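Local coordinates for protein alcohol dehydrogenase (Escherichia coli, PDB 5VM2) that probably oxidises or reduces a still unidentified substrate with NAD(H) or NADP(H), as a zinc-containing member of the alcohol dehydrogenase family, at residues A[87-99]-A[105-117]. Residues are numbered along the deposited sequence; the frame is centred on the assembly and turned at random.
Sequences VNIEPGVPCGHCR and KYNICPDVDFMAT. With ZN (zinc ion), chain D.
Cys95, Cys98 and Cys109 close on one zinc ion, with Cys101 as fourth ligand: this is the four-cysteine structural zinc lobe of medium-chain alcohol dehydrogenases, set on the GroES-like domain. From the metal, a two-stranded antiparallel ladder runs inward. Val93 and Asp113 form its hydrogen-bonded pair; Val93 N meets Asp113 O at 2.9 Å, nearly straight at 179°, and the return bond from Asp113 N to Val93 O is almost as straight, although each donor sits above the acceptor's carbonyl plane. Two residues further in, past the non-hydrogen-bonded pair Gly92-Phe114, Met115 N donates to Pro91 O, which also takes a CA-H...O contact from Phe114 CA.

This inner end is the tightly packed one. Pro91 CB lies over one face of the Phe114 ring, displaced toward its rim, and Pro91 CG reaches Phe114 CZ at 3.7 Å. Gly92 CA comes to 3.5 Å from Phe114 CD2, while Ile89 CD1 meets Met115 SD at 3.5 Å, the two side chains crossing nearly at right angles. Tyr293 and Glu152, a magnesium ligand, also touch Pro91 and Phe114. Beside Pro94, Tyr106 OH donates to the syn lone pair of Glu90 OE2 at 2.6 Å; CG anti to the backbone N (chi1 -175°) and the chain extended beyond it carry the carboxylate to the ring's edge. Tyr137 holds the other oxygen.

The zinc end is the solvent side: His97, Pro110 and Asp111 are exposed, and side-chain packing is sparse, the three sulfurs meeting through the metal. Amides point at the sulfurs: His97 N bonds to Cys95 SG, which also sits over the centre of the imidazole, and Cys95 N donates to Cys109 SG at 3.3 Å.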
ATOM      1  N   VAL A  87      17.685   4.602   1.563  1.00 38.14           N
ATOM      2  CA  VAL A  87      16.602   4.567   2.536  1.00 35.95           C
ATOM      3  C   VAL A  87      15.262   4.527   1.813  1.00 35.82           C
ATOM      4  O   VAL A  87      15.157   4.847   0.628  1.00 39.10           O
ATOM      5  CB  VAL A  87      16.633   5.792   3.484  1.00 36.26           C
ATOM      6  CG1 VAL A  87      17.916   5.826   4.304  1.00 37.17           C
ATOM      7  CG2 VAL A  87      16.469   7.076   2.684  1.00 34.88           C
ATOM      8  N   ASN A  88      14.230   4.132   2.547  1.00 32.44           N
ATOM      9  CA  ASN A  88      12.860   4.419   2.153  1.00 34.03           C
ATOM     10  C   ASN A  88      12.224   5.294   3.229  1.00 34.09           C
ATOM     11  O   ASN A  88      12.823   5.565   4.273  1.00 30.86           O
ATOM     12  CB  ASN A  88      12.058   3.135   1.891  1.00 36.30           C
ATOM     13  CG  ASN A  88      11.856   2.272   3.133  1.00 35.08           C
ATOM     14  OD1 ASN A  88      12.055   2.706   4.265  1.00 34.85           O
ATOM     15  ND2 ASN A  88      11.430   1.032   2.910  1.00 33.94           N
ATOM     16  N   ILE A  89      11.005   5.749   2.970  1.00 33.94           N
ATOM     17  CA  ILE A  89      10.305   6.617   3.901  1.00 35.57           C
ATOM     18  C   ILE A  89       8.930   6.031   4.184  1.00 34.03           C
ATOM     19  O   ILE A  89       8.275   5.478   3.290  1.00 31.37           O
ATOM     20  CB  ILE A  89      10.196   8.064   3.373  1.00 41.91           C
ATOM     21  CG1 ILE A  89       9.337   8.129   2.116  1.00 43.66           C
ATOM     22  CG2 ILE A  89      11.584   8.662   3.113  1.00 43.55           C
ATOM     23  CD1 ILE A  89       8.701   9.480   1.915  1.00 45.67           C
ATOM     24  N   GLU A  90       8.521   6.107   5.445  1.00 32.52           N
ATOM     25  CA  GLU A  90       7.138   5.861   5.814  1.00 29.80           C
ATOM     26  C   GLU A  90       6.372   7.161   5.627  1.00 29.45           C
ATOM     27  O   GLU A  90       6.659   8.141   6.328  1.00 30.85           O
ATOM     28  CB  GLU A  90       7.043   5.382   7.255  1.00 29.92           C
ATOM     29  CG  GLU A  90       5.643   4.980   7.686  1.00 30.23           C
ATOM     30  CD  GLU A  90       5.599   4.343   9.071  1.00 31.78           C
ATOM     31  OE1 GLU A  90       6.653   3.897   9.573  1.00 31.79           O
ATOM     32  OE2 GLU A  90       4.497   4.289   9.660  1.00 31.99           O
ATOM     33  N   PRO A  91       5.423   7.233   4.691  1.00 30.77           N
ATOM     34  CA  PRO A  91       4.908   8.537   4.249  1.00 32.40           C
ATOM     35  C   PRO A  91       3.886   9.179   5.175  1.00 33.54           C
ATOM     36  O   PRO A  91       3.437  10.294   4.881  1.00 34.84           O
ATOM     37  CB  PRO A  91       4.278   8.206   2.887  1.00 34.12           C
ATOM     38  CG  PRO A  91       3.871   6.785   3.004  1.00 32.95           C
ATOM     39  CD  PRO A  91       4.897   6.120   3.884  1.00 31.07           C
ATOM     40  N   GLY A  92       3.499   8.534   6.270  1.00 32.24           N
ATOM     41  CA  GLY A  92       2.586   9.157   7.209  1.00 31.34           C
ATOM     42  C   GLY A  92       3.262   9.556   8.501  1.00 31.92           C
ATOM     43  O   GLY A  92       3.660   8.693   9.289  1.00 33.30           O
ATOM     44  N   VAL A  93       3.404  10.858   8.732  1.00 32.27           N
ATOM     45  CA  VAL A  93       4.077  11.383   9.916  1.00 31.51           C
ATOM     46  C   VAL A  93       3.002  11.848  10.894  1.00 31.60           C
ATOM     47  O   VAL A  93       2.360  12.882  10.645  1.00 29.58           O
ATOM     48  CB  VAL A  93       5.031  12.530   9.560  1.00 34.94           C
ATOM     49  CG1 VAL A  93       5.697  13.074  10.820  1.00 36.13           C
ATOM     50  CG2 VAL A  93       6.061  12.072   8.529  1.00 34.90           C
ATOM     51  N   PRO A  94       2.788  11.153  12.007  1.00 30.99           N
ATOM     52  CA  PRO A  94       1.695  11.498  12.914  1.00 31.85           C
ATOM     53  C   PRO A  94       2.108  12.617  13.861  1.00 35.56           C
ATOM     54  O   PRO A  94       3.267  13.030  13.912  1.00 36.63           O
ATOM     55  CB  PRO A  94       1.466  10.189  13.668  1.00 28.61           C
ATOM     56  CG  PRO A  94       2.861   9.647  13.811  1.00 30.45           C
ATOM     57  CD  PRO A  94       3.609  10.058  12.547  1.00 30.04           C
ATOM     58  N   CYS A  95       1.131  13.090  14.642  1.00 36.39           N
ATOM     59  CA  CYS A  95       1.383  14.244  15.495  1.00 36.73           C
ATOM     60  C   CYS A  95       2.236  13.887  16.708  1.00 38.91           C
ATOM     61  O   CYS A  95       2.981  14.740  17.201  1.00 41.20           O
ATOM     62  CB  CYS A  95       0.059  14.896  15.923  1.00 38.21           C
ATOM     63  SG  CYS A  95      -0.782  14.244  17.407  1.00 37.34           S
ATOM     64  N   GLY A  96       2.164  12.642  17.187  1.00 37.10           N
ATOM     65  CA  GLY A  96       2.989  12.190  18.289  1.00 38.04           C
ATOM     66  C   GLY A  96       2.483  12.515  19.684  1.00 41.79           C
ATOM     67  O   GLY A  96       3.101  12.073  20.663  1.00 44.09           O
ATOM     68  N   HIS A  97       1.385  13.262  19.822  1.00 40.85           N
ATOM     69  CA  HIS A  97       0.917  13.666  21.142  1.00 43.87           C
ATOM     70  C   HIS A  97      -0.571  13.444  21.393  1.00 43.38           C
ATOM     71  O   HIS A  97      -1.014  13.654  22.528  1.00 44.89           O
ATOM     72  CB  HIS A  97       1.239  15.149  21.397  1.00 47.65           C
ATOM     73  CG  HIS A  97       0.603  16.085  20.417  1.00 52.47           C
ATOM     74  ND1 HIS A  97      -0.733  16.425  20.468  1.00 54.09           N
ATOM     75  CD2 HIS A  97       1.121  16.758  19.361  1.00 52.98           C
ATOM     76  CE1 HIS A  97      -1.011  17.262  19.486  1.00 54.15           C
ATOM     77  NE2 HIS A  97       0.097  17.482  18.800  1.00 53.34           N
ATOM     78  N   CYS A  98      -1.351  13.043  20.393  1.00 40.81           N
ATOM     79  CA  CYS A  98      -2.772  12.829  20.617  1.00 40.50           C
ATOM     80  C   CYS A  98      -3.007  11.472  21.283  1.00 41.95           C
ATOM     81  O   CYS A  98      -2.093  10.657  21.439  1.00 40.39           O
ATOM     82  CB  CYS A  98      -3.547  12.926  19.302  1.00 36.89           C
ATOM     83  SG  CYS A  98      -3.360  11.513  18.196  1.00 35.82           S
ATOM     84  N   ARG A  99      -4.265  11.235  21.678  1.00 41.18           N
ATOM     85  CA  ARG A  99      -4.606   9.984  22.354  1.00 42.80           C
ATOM     86  C   ARG A  99      -4.282   8.766  21.495  1.00 38.88           C
ATOM     87  O   ARG A  99      -3.876   7.726  22.027  1.00 38.80           O
ATOM     88  CB  ARG A  99      -6.089   9.982  22.753  1.00 46.32           C
ATOM     89  CG  ARG A  99      -7.028   9.401  21.705  1.00 49.26           C
ATOM     90  CD  ARG A  99      -8.494   9.745  21.960  1.00 56.23           C
ATOM     91  NE  ARG A  99      -9.153   8.857  22.922  1.00 59.54           N
ATOM     92  CZ  ARG A  99      -9.360   7.552  22.744  1.00 60.02           C
ATOM     93  NH1 ARG A  99      -8.950   6.943  21.640  1.00 58.57           N
ATOM     94  NH2 ARG A  99      -9.980   6.846  23.681  1.00 62.27           N
ATOM     95  N   LYS A 105      -1.648   3.721  18.164  1.00 32.21           N
ATOM     96  CA  LYS A 105      -2.405   3.731  16.918  1.00 32.16           C
ATOM     97  C   LYS A 105      -2.141   5.010  16.130  1.00 30.76           C
ATOM     98  O   LYS A 105      -3.067   5.636  15.611  1.00 30.11           O
ATOM     99  CB  LYS A 105      -3.904   3.588  17.183  1.00 34.84           C
ATOM    100  CG  LYS A 105      -4.371   2.232  17.714  1.00 37.85           C
ATOM    101  CD  LYS A 105      -5.886   2.269  17.948  1.00 39.15           C
ATOM    102  CE  LYS A 105      -6.437   0.965  18.525  1.00 41.76           C
ATOM    103  NZ  LYS A 105      -7.883   1.110  18.901  1.00 43.49           N
ATOM    104  N   TYR A 106      -0.872   5.417  16.016  1.00 29.09           N
ATOM    105  CA  TYR A 106      -0.573   6.673  15.335  1.00 28.48           C
ATOM    106  C   TYR A 106      -1.106   6.705  13.907  1.00 27.85           C
ATOM    107  O   TYR A 106      -1.297   7.794  13.357  1.00 28.07           O
ATOM    108  CB  TYR A 106       0.939   6.955  15.353  1.00 29.62           C
ATOM    109  CG  TYR A 106       1.823   6.053  14.495  1.00 29.72           C
ATOM    110  CD1 TYR A 106       1.901   6.222  13.115  1.00 30.33           C
ATOM    111  CD2 TYR A 106       2.621   5.070  15.075  1.00 31.04           C
ATOM    112  CE1 TYR A 106       2.724   5.415  12.333  1.00 29.89           C
ATOM    113  CE2 TYR A 106       3.451   4.258  14.293  1.00 28.64           C
ATOM    114  CZ  TYR A 106       3.496   4.439  12.924  1.00 29.36           C
ATOM    115  OH  TYR A 106       4.310   3.646  12.130  1.00 28.30           O
ATOM    116  N   ASN A 107      -1.373   5.542  13.301  1.00 26.49           N
ATOM    117  CA  ASN A 107      -1.864   5.529  11.926  1.00 27.51           C
ATOM    118  C   ASN A 107      -3.220   6.209  11.801  1.00 30.57           C
ATOM    119  O   ASN A 107      -3.541   6.750  10.735  1.00 29.99           O
ATOM    120  CB  ASN A 107      -1.938   4.098  11.391  1.00 26.92           C
ATOM    121  CG  ASN A 107      -2.774   3.179  12.263  1.00 27.60           C
ATOM    122  OD1 ASN A 107      -2.652   3.181  13.487  1.00 29.82           O
ATOM    123  ND2 ASN A 107      -3.611   2.360  11.627  1.00 27.70           N
ATOM    124  N   ILE A 108      -4.029   6.193  12.860  1.00 29.04           N
ATOM    125  CA  ILE A 108      -5.329   6.852  12.824  1.00 30.76           C
ATOM    126  C   ILE A 108      -5.273   8.239  13.458  1.00 31.91           C
ATOM    127  O   ILE A 108      -6.317   8.812  13.777  1.00 33.83           O
ATOM    128  CB  ILE A 108      -6.424   5.982  13.472  1.00 32.41           C
ATOM    129  CG1 ILE A 108      -6.245   5.895  14.988  1.00 32.41           C
ATOM    130  CG2 ILE A 108      -6.433   4.580  12.860  1.00 31.94           C
ATOM    131  CD1 ILE A 108      -7.257   4.975  15.667  1.00 33.06           C
ATOM    132  N   CYS A 109      -4.073   8.791  13.641  1.00 31.69           N
ATOM    133  CA  CYS A 109      -3.912  10.135  14.175  1.00 34.55           C
ATOM    134  C   CYS A 109      -4.698  11.135  13.329  1.00 36.38           C
ATOM    135  O   CYS A 109      -4.553  11.146  12.096  1.00 35.86           O
ATOM    136  CB  CYS A 109      -2.430  10.521  14.199  1.00 33.37           C
ATOM    137  SG  CYS A 109      -2.076  12.265  14.590  1.00 33.98           S
ATOM    138  N   PRO A 110      -5.530  11.982  13.941  1.00 39.31           N
ATOM    139  CA  PRO A 110      -6.318  12.942  13.152  1.00 39.48           C
ATOM    140  C   PRO A 110      -5.485  14.032  12.501  1.00 39.90           C
ATOM    141  O   PRO A 110      -5.997  14.722  11.610  1.00 42.42           O
ATOM    142  CB  PRO A 110      -7.287  13.529  14.182  1.00 41.94           C
ATOM    143  CG  PRO A 110      -6.566  13.397  15.483  1.00 43.47           C
ATOM    144  CD  PRO A 110      -5.767  12.121  15.387  1.00 41.51           C
ATOM    145  N   ASP A 111      -4.232  14.214  12.912  1.00 38.35           N
ATOM    146  CA  ASP A 111      -3.351  15.216  12.328  1.00 39.51           C
ATOM    147  C   ASP A 111      -2.138  14.576  11.659  1.00 38.63           C
ATOM    148  O   ASP A 111      -1.046  15.144  11.677  1.00 40.07           O
ATOM    149  CB  ASP A 111      -2.899  16.222  13.385  1.00 42.96           C
ATOM    150  CG  ASP A 111      -4.034  17.099  13.881  1.00 47.90           C
ATOM    151  OD1 ASP A 111      -4.748  17.685  13.043  1.00 50.69           O
ATOM    152  OD2 ASP A 111      -4.207  17.206  15.111  1.00 49.39           O
ATOM    153  N   VAL A 112      -2.306  13.389  11.074  1.00 36.57           N
ATOM    154  CA  VAL A 112      -1.208  12.774  10.340  1.00 36.13           C
ATOM    155  C   VAL A 112      -0.911  13.596   9.095  1.00 37.06           C
ATOM    156  O   VAL A 112      -1.820  14.111   8.429  1.00 38.97           O
ATOM    157  CB  VAL A 112      -1.525  11.309   9.985  1.00 35.72           C
ATOM    158  CG1 VAL A 112      -2.707  11.214   9.027  1.00 35.50           C
ATOM    159  CG2 VAL A 112      -0.296  10.633   9.381  1.00 35.56           C
ATOM    160  N   ASP A 113       0.371  13.758   8.798  1.00 35.03           N
ATOM    161  CA  ASP A 113       0.783  14.416   7.562  1.00 35.86           C
ATOM    162  C   ASP A 113       1.241  13.305   6.625  1.00 36.27           C
ATOM    163  O   ASP A 113       2.349  12.781   6.762  1.00 36.32           O
ATOM    164  CB  ASP A 113       1.882  15.438   7.828  1.00 36.33           C
ATOM    165  CG  ASP A 113       2.465  16.026   6.554  1.00 40.51           C
ATOM    166  OD1 ASP A 113       3.471  16.762   6.621  1.00 44.03           O
ATOM    167  OD2 ASP A 113       1.909  15.743   5.475  1.00 43.74           O
ATOM    168  N   PHE A 114       0.363  12.986   5.680  1.00 36.11           N
ATOM    169  CA  PHE A 114       0.584  11.908   4.729  1.00 37.49           C
ATOM    170  C   PHE A 114       0.915  12.502   3.367  1.00 38.86           C
ATOM    171  O   PHE A 114       0.275  13.467   2.933  1.00 40.19           O
ATOM    172  CB  PHE A 114      -0.643  10.997   4.637  1.00 38.01           C
ATOM    173  CG  PHE A 114      -0.354   9.662   4.011  1.00 36.92           C
ATOM    174  CD1 PHE A 114      -0.486   9.482   2.643  1.00 37.32           C
ATOM    175  CD2 PHE A 114       0.068   8.595   4.788  1.00 37.51           C
ATOM    176  CE1 PHE A 114      -0.217   8.263   2.063  1.00 37.64           C
ATOM    177  CE2 PHE A 114       0.343   7.369   4.213  1.00 36.86           C
ATOM    178  CZ  PHE A 114       0.200   7.200   2.847  1.00 37.08           C
ATOM    179  N   MET A 115       1.919  11.926   2.706  1.00 39.52           N
ATOM    180  CA  MET A 115       2.385  12.438   1.425  1.00 44.36           C
ATOM    181  C   MET A 115       1.252  12.540   0.415  1.00 45.25           C
ATOM    182  O   MET A 115       0.354  11.695   0.373  1.00 45.51           O
ATOM    183  CB  MET A 115       3.485  11.539   0.864  1.00 45.37           C
ATOM    184  CG  MET A 115       4.782  11.593   1.635  1.00 49.11           C
ATOM    185  SD  MET A 115       6.172  11.449   0.503  1.00 53.81           S
ATOM    186  CE  MET A 115       6.486  13.176   0.151  1.00 55.69           C
ATOM    187  N   ALA A 116       1.304  13.598  -0.396  1.00 47.79           N
ATOM    188  CA  ALA A 116       0.410  13.785  -1.537  1.00 51.84           C
ATOM    189  C   ALA A 116      -1.049  13.916  -1.118  1.00 57.66           C
ATOM    190  O   ALA A 116      -1.949  13.562  -1.885  1.00 56.39           O
ATOM    191  CB  ALA A 116       0.563  12.649  -2.553  1.00 49.66           C
ATOM    192  N   THR A 117      -1.237  14.420   0.109  1.00 64.24           N
ATOM    193  CA  THR A 117      -2.562  14.682   0.711  1.00 70.61           C
ATOM    194  C   THR A 117      -2.855  16.056   1.262  1.00 80.25           C
ATOM    195  O   THR A 117      -2.045  16.940   1.246  1.00 79.63           O
ATOM    196  CB  THR A 117      -3.096  13.672   1.730  1.00 67.24           C
ATOM    197  OG1 THR A 117      -2.392  13.837   2.953  1.00 66.90           O
ATOM    198  CG2 THR A 117      -2.998  12.315   1.226  1.00 64.00           C
TER
HETATM  199 ZN    ZN D 402      -1.554  12.078  16.819  1.00 34.53          ZN